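Local coordinates for protein IclR transcriptional regulator (Thermotoga maritima, PDB 1MKM) that probably binds DNA through a winged helix-turn-helix domain and represses transcription as a member of the IclR family of regulators, at residues S72-L75 and R76-I80; I13-F16 and I17-P21. All coordinates share one frame; numbering follows the deposited sequence.

Contact 1: S72-L75 and R76-I80; sequences SFVL and RRFNI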
ATOM      1  N   SER B  72      -4.707   2.990  25.193  1.00 48.02           N
ATOM      2  CA  SER B  72      -3.346   3.231  25.695  1.00 48.58           C
ATOM      3  C   SER B  72      -3.359   3.696  27.138  1.00 41.60           C
ATOM      4  O   SER B  72      -2.515   3.284  27.930  1.00 46.08           O
ATOM      5  CB  SER B  72      -2.633   4.282  24.846  1.00 47.93           C
ATOM      6  OG  SER B  72      -2.572   3.863  23.508  1.00 53.97           O
ATOM      7  N   PHE B  73      -4.310   4.575  27.472  1.00 45.05           N
ATOM      8  CA  PHE B  73      -4.461   5.086  28.836  1.00 44.97           C
ATOM      9  C   PHE B  73      -4.737   3.948  29.825  1.00 46.76           C
ATOM     10  O   PHE B  73      -4.206   3.932  30.939  1.00 43.72           O
ATOM     11  CB  PHE B  73      -5.625   6.085  28.911  1.00 58.04           C
ATOM     12  CG  PHE B  73      -5.219   7.525  28.756  1.00 53.93           C
ATOM     13  CD1 PHE B  73      -5.551   8.237  27.607  1.00 58.29           C
ATOM     14  CD2 PHE B  73      -4.546   8.189  29.779  1.00 59.42           C
ATOM     15  CE1 PHE B  73      -5.224   9.598  27.479  1.00 58.04           C
ATOM     16  CE2 PHE B  73      -4.211   9.548  29.666  1.00 57.05           C
ATOM     17  CZ  PHE B  73      -4.554  10.251  28.510  1.00 51.00           C
ATOM     18  N   VAL B  74      -5.587   3.007  29.429  1.00 44.80           N
ATOM     19  CA  VAL B  74      -5.914   1.890  30.308  1.00 40.45           C
ATOM     20  C   VAL B  74      -4.703   0.953  30.398  1.00 42.65           C
ATOM     21  O   VAL B  74      -4.338   0.535  31.486  1.00 40.68           O
ATOM     22  CB  VAL B  74      -7.137   1.095  29.804  1.00 33.75           C
ATOM     23  CG1 VAL B  74      -7.474  -0.002  30.787  1.00 31.41           C
ATOM     24  CG2 VAL B  74      -8.338   2.024  29.626  1.00 38.70           C
ATOM     25  N   LEU B  75      -4.087   0.630  29.257  1.00 42.39           N
ATOM     26  CA  LEU B  75      -2.893  -0.234  29.260  1.00 41.97           C
ATOM     27  C   LEU B  75      -1.818   0.438  30.103  1.00 38.52           C
ATOM     28  O   LEU B  75      -1.048  -0.207  30.802  1.00 42.57           O
ATOM     29  CB  LEU B  75      -2.376  -0.436  27.830  1.00 39.11           C
ATOM     30  CG  LEU B  75      -3.131  -1.471  26.995  1.00 33.11           C
ATOM     31  CD1 LEU B  75      -2.829  -1.305  25.537  1.00 31.73           C
ATOM     32  CD2 LEU B  75      -2.759  -2.854  27.472  1.00 28.55           C
ATOM     33  N   ARG B  76      -1.808   1.762  30.046  1.00 58.41           N
ATOM     34  CA  ARG B  76      -0.858   2.586  30.779  1.00 55.84           C
ATOM     35  C   ARG B  76      -0.993   2.386  32.289  1.00 54.56           C
ATOM     36  O   ARG B  76      -0.106   2.768  33.048  1.00 52.12           O
ATOM     37  CB  ARG B  76      -1.107   4.051  30.407  1.00 68.25           C
ATOM     38  CG  ARG B  76      -0.058   5.046  30.831  1.00 69.61           C
ATOM     39  CD  ARG B  76      -0.359   6.397  30.186  1.00 76.17           C
ATOM     40  NE  ARG B  76      -0.432   6.280  28.728  1.00 78.37           N
ATOM     41  CZ  ARG B  76      -0.729   7.281  27.902  1.00 77.67           C
ATOM     42  NH1 ARG B  76      -0.982   8.491  28.381  1.00 75.55           N
ATOM     43  NH2 ARG B  76      -0.775   7.072  26.594  1.00 81.11           N
ATOM     44  N   ARG B  77      -2.089   1.771  32.720  1.00 44.33           N
ATOM     45  CA  ARG B  77      -2.313   1.544  34.145  1.00 47.27           C
ATOM     46  C   ARG B  77      -1.666   0.273  34.689  1.00 46.80           C
ATOM     47  O   ARG B  77      -1.681   0.055  35.896  1.00 45.80           O
ATOM     48  CB  ARG B  77      -3.804   1.469  34.456  1.00 55.70           C
ATOM     49  CG  ARG B  77      -4.676   2.427  33.681  1.00 45.59           C
ATOM     50  CD  ARG B  77      -6.085   2.374  34.224  1.00 50.62           C
ATOM     51  NE  ARG B  77      -6.402   3.616  34.904  1.00 50.60           N
ATOM     52  CZ  ARG B  77      -6.898   3.693  36.124  1.00 41.05           C
ATOM     53  NH1 ARG B  77      -7.152   2.598  36.824  1.00 58.61           N
ATOM     54  NH2 ARG B  77      -7.106   4.875  36.654  1.00 59.78           N
ATOM     55  N   PHE B  78      -1.106  -0.553  33.812  1.00 47.62           N
ATOM     56  CA  PHE B  78      -0.490  -1.813  34.238  1.00 60.38           C
ATOM     57  C   PHE B  78       1.041  -1.810  34.100  1.00 54.86           C
ATOM     58  O   PHE B  78       1.588  -2.274  33.094  1.00 49.67           O
ATOM     59  CB  PHE B  78      -1.075  -2.975  33.428  1.00 54.60           C
ATOM     60  CG  PHE B  78      -2.577  -3.000  33.406  1.00 66.25           C
ATOM     61  CD1 PHE B  78      -3.269  -3.025  32.191  1.00 70.21           C
ATOM     62  CD2 PHE B  78      -3.305  -3.004  34.593  1.00 64.31           C
ATOM     63  CE1 PHE B  78      -4.667  -3.053  32.161  1.00 73.66           C
ATOM     64  CE2 PHE B  78      -4.704  -3.031  34.577  1.00 72.82           C
ATOM     65  CZ  PHE B  78      -5.387  -3.056  33.359  1.00 73.31           C
ATOM     66  N   ASN B  79       1.710  -1.294  35.129  1.00 54.82           N
ATOM     67  CA  ASN B  79       3.166  -1.189  35.168  1.00 58.93           C
ATOM     68  C   ASN B  79       3.860  -2.422  34.589  1.00 55.37           C
ATOM     69  O   ASN B  79       4.889  -2.315  33.916  1.00 65.36           O
ATOM     70  CB  ASN B  79       3.614  -0.941  36.613  1.00 62.19           C
ATOM     71  CG  ASN B  79       3.377  -2.138  37.514  1.00 76.20           C
ATOM     72  OD1 ASN B  79       2.514  -2.975  37.241  1.00 83.94           O
ATOM     73  ND2 ASN B  79       4.138  -2.222  38.602  1.00 75.50           N
ATOM     74  N   ILE B  80       3.284  -3.590  34.840  1.00 52.07           N
ATOM     75  CA  ILE B  80       3.832  -4.842  34.340  1.00 53.83           C
ATOM     76  C   ILE B  80       4.064  -4.789  32.824  1.00 58.89           C
ATOM     77  O   ILE B  80       5.066  -5.293  32.314  1.00 59.23           O
ATOM     78  CB  ILE B  80       2.873  -6.022  34.649  1.00 49.57           C
ATOM     79  CG1 ILE B  80       3.558  -7.353  34.330  1.00 53.90           C
ATOM     80  CG2 ILE B  80       1.606  -5.912  33.786  1.00 47.30           C
ATOM     81  CD1 ILE B  80       2.661  -8.549  34.514  1.00 44.42           C
TER
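The helix of S72-L75 unwinds into R76-I80 through one last i+4 bond, R76 N to S72 O at 2.7 Å, then two i+3 bonds, R77 N to V74 O (2.8 Å) and F78 N to L75 O (3.0 Å), the second closing a type I beta turn from L75 to F78. The bond at L75 O is nearly straight at the hydrogen (169°).

The main side-chain contact is a cation-pi pair. With CG anti to the backbone N (chi1 -168°) and a bend at chi3, R76 runs back alongside F73, and its guanidinium lies over one face of the ring, CZ 4.5 Å from the centroid. The two planes are 35° apart, and NH1 comes closest, at 3.6 Å from F73 CE2, above the rim. NH2 passes beside S72 CB and has a weak hydrogen bond to N208 of the second subunit.

Further on, the F78 ring turns one face to V74 O, with V74 CG1 4.4 Å from F78 CE1. The aliphatic part of R77 runs past the carbonyls of F73 and V74, and its guanidinium then reaches out through NH2 to hydrogen-bond the carbonyl of G22 in the second subunit.

This is a helix C terminus ending in a beta turn, here the joint between the linker helix 66-75 and helix 79-93, which opens the IclR effector-binding domain.

Contact 2: I13-F16 and I17-P21; sequences ILDF and IVKNP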
ATOM      1  N   ILE B  13     -24.498   2.510  18.387  1.00 58.26           N
ATOM      2  CA  ILE B  13     -24.090   3.059  17.102  1.00 68.16           C
ATOM      3  C   ILE B  13     -22.558   3.034  17.013  1.00 68.55           C
ATOM      4  O   ILE B  13     -21.990   2.586  16.019  1.00 58.60           O
ATOM      5  CB  ILE B  13     -24.585   4.504  16.934  1.00 63.91           C
ATOM      6  CG1 ILE B  13     -26.108   4.533  17.024  1.00 51.24           C
ATOM      7  CG2 ILE B  13     -24.098   5.075  15.611  1.00 54.22           C
ATOM      8  CD1 ILE B  13     -26.695   5.857  16.679  1.00 64.72           C
ATOM      9  N   LEU B  14     -21.903   3.513  18.068  1.00 69.94           N
ATOM     10  CA  LEU B  14     -20.449   3.545  18.111  1.00 65.09           C
ATOM     11  C   LEU B  14     -19.875   2.134  18.014  1.00 71.62           C
ATOM     12  O   LEU B  14     -18.993   1.885  17.194  1.00 77.50           O
ATOM     13  CB  LEU B  14     -19.970   4.225  19.398  1.00 60.45           C
ATOM     14  CG  LEU B  14     -18.459   4.256  19.695  1.00 54.97           C
ATOM     15  CD1 LEU B  14     -17.721   5.058  18.639  1.00 39.77           C
ATOM     16  CD2 LEU B  14     -18.220   4.873  21.082  1.00 46.77           C
ATOM     17  N   ASP B  15     -20.373   1.210  18.835  1.00 65.69           N
ATOM     18  CA  ASP B  15     -19.874  -0.159  18.800  1.00 57.54           C
ATOM     19  C   ASP B  15     -19.935  -0.697  17.388  1.00 59.09           C
ATOM     20  O   ASP B  15     -19.068  -1.470  16.969  1.00 59.74           O
ATOM     21  CB  ASP B  15     -20.678  -1.073  19.727  1.00 58.32           C
ATOM     22  CG  ASP B  15     -20.223  -2.530  19.652  1.00 63.86           C
ATOM     23  OD1 ASP B  15     -20.691  -3.269  18.759  1.00 61.83           O
ATOM     24  OD2 ASP B  15     -19.382  -2.941  20.478  1.00 67.98           O
ATOM     25  N   PHE B  16     -20.955  -0.264  16.651  1.00 59.11           N
ATOM     26  CA  PHE B  16     -21.161  -0.694  15.274  1.00 57.39           C
ATOM     27  C   PHE B  16     -20.143  -0.134  14.280  1.00 60.37           C
ATOM     28  O   PHE B  16     -19.688  -0.846  13.392  1.00 64.45           O
ATOM     29  CB  PHE B  16     -22.574  -0.315  14.811  1.00 47.65           C
ATOM     30  CG  PHE B  16     -22.782  -0.452  13.325  1.00 48.38           C
ATOM     31  CD1 PHE B  16     -22.771  -1.707  12.717  1.00 55.24           C
ATOM     32  CD2 PHE B  16     -22.963   0.679  12.532  1.00 56.63           C
ATOM     33  CE1 PHE B  16     -22.934  -1.841  11.340  1.00 52.54           C
ATOM     34  CE2 PHE B  16     -23.127   0.570  11.154  1.00 59.49           C
ATOM     35  CZ  PHE B  16     -23.112  -0.701  10.552  1.00 68.48           C
ATOM     36  N   ILE B  17     -19.799   1.138  14.409  1.00 64.41           N
ATOM     37  CA  ILE B  17     -18.851   1.734  13.479  1.00 64.50           C
ATOM     38  C   ILE B  17     -17.467   1.134  13.687  1.00 62.53           C
ATOM     39  O   ILE B  17     -16.699   0.981  12.732  1.00 60.46           O
ATOM     40  CB  ILE B  17     -18.814   3.276  13.644  1.00 71.58           C
ATOM     41  CG1 ILE B  17     -20.226   3.842  13.421  1.00 57.02           C
ATOM     42  CG2 ILE B  17     -17.825   3.895  12.661  1.00 43.77           C
ATOM     43  CD1 ILE B  17     -20.329   5.321  13.627  1.00 57.88           C
ATOM     44  N   VAL B  18     -17.158   0.778  14.933  1.00 65.07           N
ATOM     45  CA  VAL B  18     -15.864   0.171  15.257  1.00 62.62           C
ATOM     46  C   VAL B  18     -15.709  -1.210  14.631  1.00 63.98           C
ATOM     47  O   VAL B  18     -14.643  -1.534  14.101  1.00 63.74           O
ATOM     48  CB  VAL B  18     -15.653   0.001  16.783  1.00 53.71           C
ATOM     49  CG1 VAL B  18     -14.727  -1.179  17.049  1.00 47.50           C
ATOM     50  CG2 VAL B  18     -15.023   1.247  17.377  1.00 51.18           C
ATOM     51  N   LYS B  19     -16.763  -2.024  14.700  1.00 60.06           N
ATOM     52  CA  LYS B  19     -16.695  -3.378  14.159  1.00 60.52           C
ATOM     53  C   LYS B  19     -17.116  -3.453  12.702  1.00 60.84           C
ATOM     54  O   LYS B  19     -17.098  -4.526  12.107  1.00 64.15           O
ATOM     55  CB  LYS B  19     -17.552  -4.343  14.994  1.00 56.22           C
ATOM     56  CG  LYS B  19     -17.214  -4.397  16.503  1.00 60.55           C
ATOM     57  CD  LYS B  19     -15.736  -4.733  16.789  1.00 60.49           C
ATOM     58  CE  LYS B  19     -15.412  -4.710  18.311  1.00 74.52           C
ATOM     59  NZ  LYS B  19     -13.985  -5.022  18.679  1.00 49.30           N
ATOM     60  N   ASN B  20     -17.476  -2.314  12.122  1.00 58.28           N
ATOM     61  CA  ASN B  20     -17.904  -2.288  10.733  1.00 58.94           C
ATOM     62  C   ASN B  20     -16.750  -2.185   9.732  1.00 70.73           C
ATOM     63  O   ASN B  20     -15.957  -1.236   9.763  1.00 67.19           O
ATOM     64  CB  ASN B  20     -18.870  -1.127  10.505  1.00 80.67           C
ATOM     65  CG  ASN B  20     -19.466  -1.136   9.115  1.00 91.70           C
ATOM     66  OD1 ASN B  20     -20.103  -2.109   8.708  1.00 95.15           O
ATOM     67  ND2 ASN B  20     -19.263  -0.049   8.374  1.00104.07           N
ATOM     68  N   PRO B  21     -16.621  -3.183   8.848  1.00 71.20           N
ATOM     69  CA  PRO B  21     -15.550  -3.150   7.850  1.00 68.73           C
ATOM     70  C   PRO B  21     -15.860  -2.013   6.878  1.00 74.51           C
ATOM     71  O   PRO B  21     -16.936  -1.980   6.284  1.00 83.70           O
ATOM     72  CB  PRO B  21     -15.662  -4.517   7.186  1.00 74.94           C
ATOM     73  CG  PRO B  21     -16.179  -5.388   8.294  1.00 83.02           C
ATOM     74  CD  PRO B  21     -17.252  -4.513   8.895  1.00 75.48           C
TER
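I13-F16 and I17-P21 take in the last turns of helix 6-19, the opening helix of the winged helix-turn-helix domain, and lead out of it through N20 and P21; they meet through the helix's own i to i+4 ladder.

Three backbone hydrogen bonds make up that ladder: I17 N to I13 O at 3.1 Å, V18 N to L14 O at 3.1 Å, and the longer K19 N to D15 O at 3.3 Å.

The apolar contacts run down one side of the helix. I13 CG2 lies 4.3 Å from I17 CD1, and both isoleucines face I29 of helix 26-32 and M44 of helix 37-50, so this flank belongs to the core of the three-helix bundle. L14 touches F52 of its own chain as well as F11 of the second subunit, and V18 packs on F73 of that subunit. F16 CD2 is 4.3 Å from I17 CG1.

Near the end of the helix a ring lies beside an amide. F16 has CG anti to its N (chi1 168°), which swings the ring forward along N20; the two side chains point the same way, with ring and amide planes 32° apart. N20 CB sits over the rim of one ring face, and V24 also touches the phenyl. Replacing F16 with alanine would probably open a gap beside I17 and V24 and leave the N20 amide without the ring it lies along.

The polar ends find partners beyond this stretch. K19 makes a cation-pi contact with F73 of the second subunit, and its NZ is 6.1 Å from D15 OD2, too far for a bond. N20 ND2 has a weak bond to D23 O, while N20 OD1, 3.8 Å from F16 CZ, accepts a hydrogen bond from K93 NZ of the third subunit.

From the N terminus, contact 2 comes first, at the end of helix 6-19 in the winged helix-turn-helix domain; contact 1 follows where helix 66-75 gives way to helix 79-93. Each lies within one continuous stretch, so neither closes a long loop, and they stand in series without nesting or crossing. The centres of contact 1 and contact 2 are about 24 Å apart and their nearest atoms about 13 Å, so within the chain they do not touch. They meet across the interface with the second subunit instead, where contact 1 of one subunit packs on contact 2 of the other, R77 lying against P21. The DNA-binding domain of one subunit is thereby fastened to the interdomain linker of its partner.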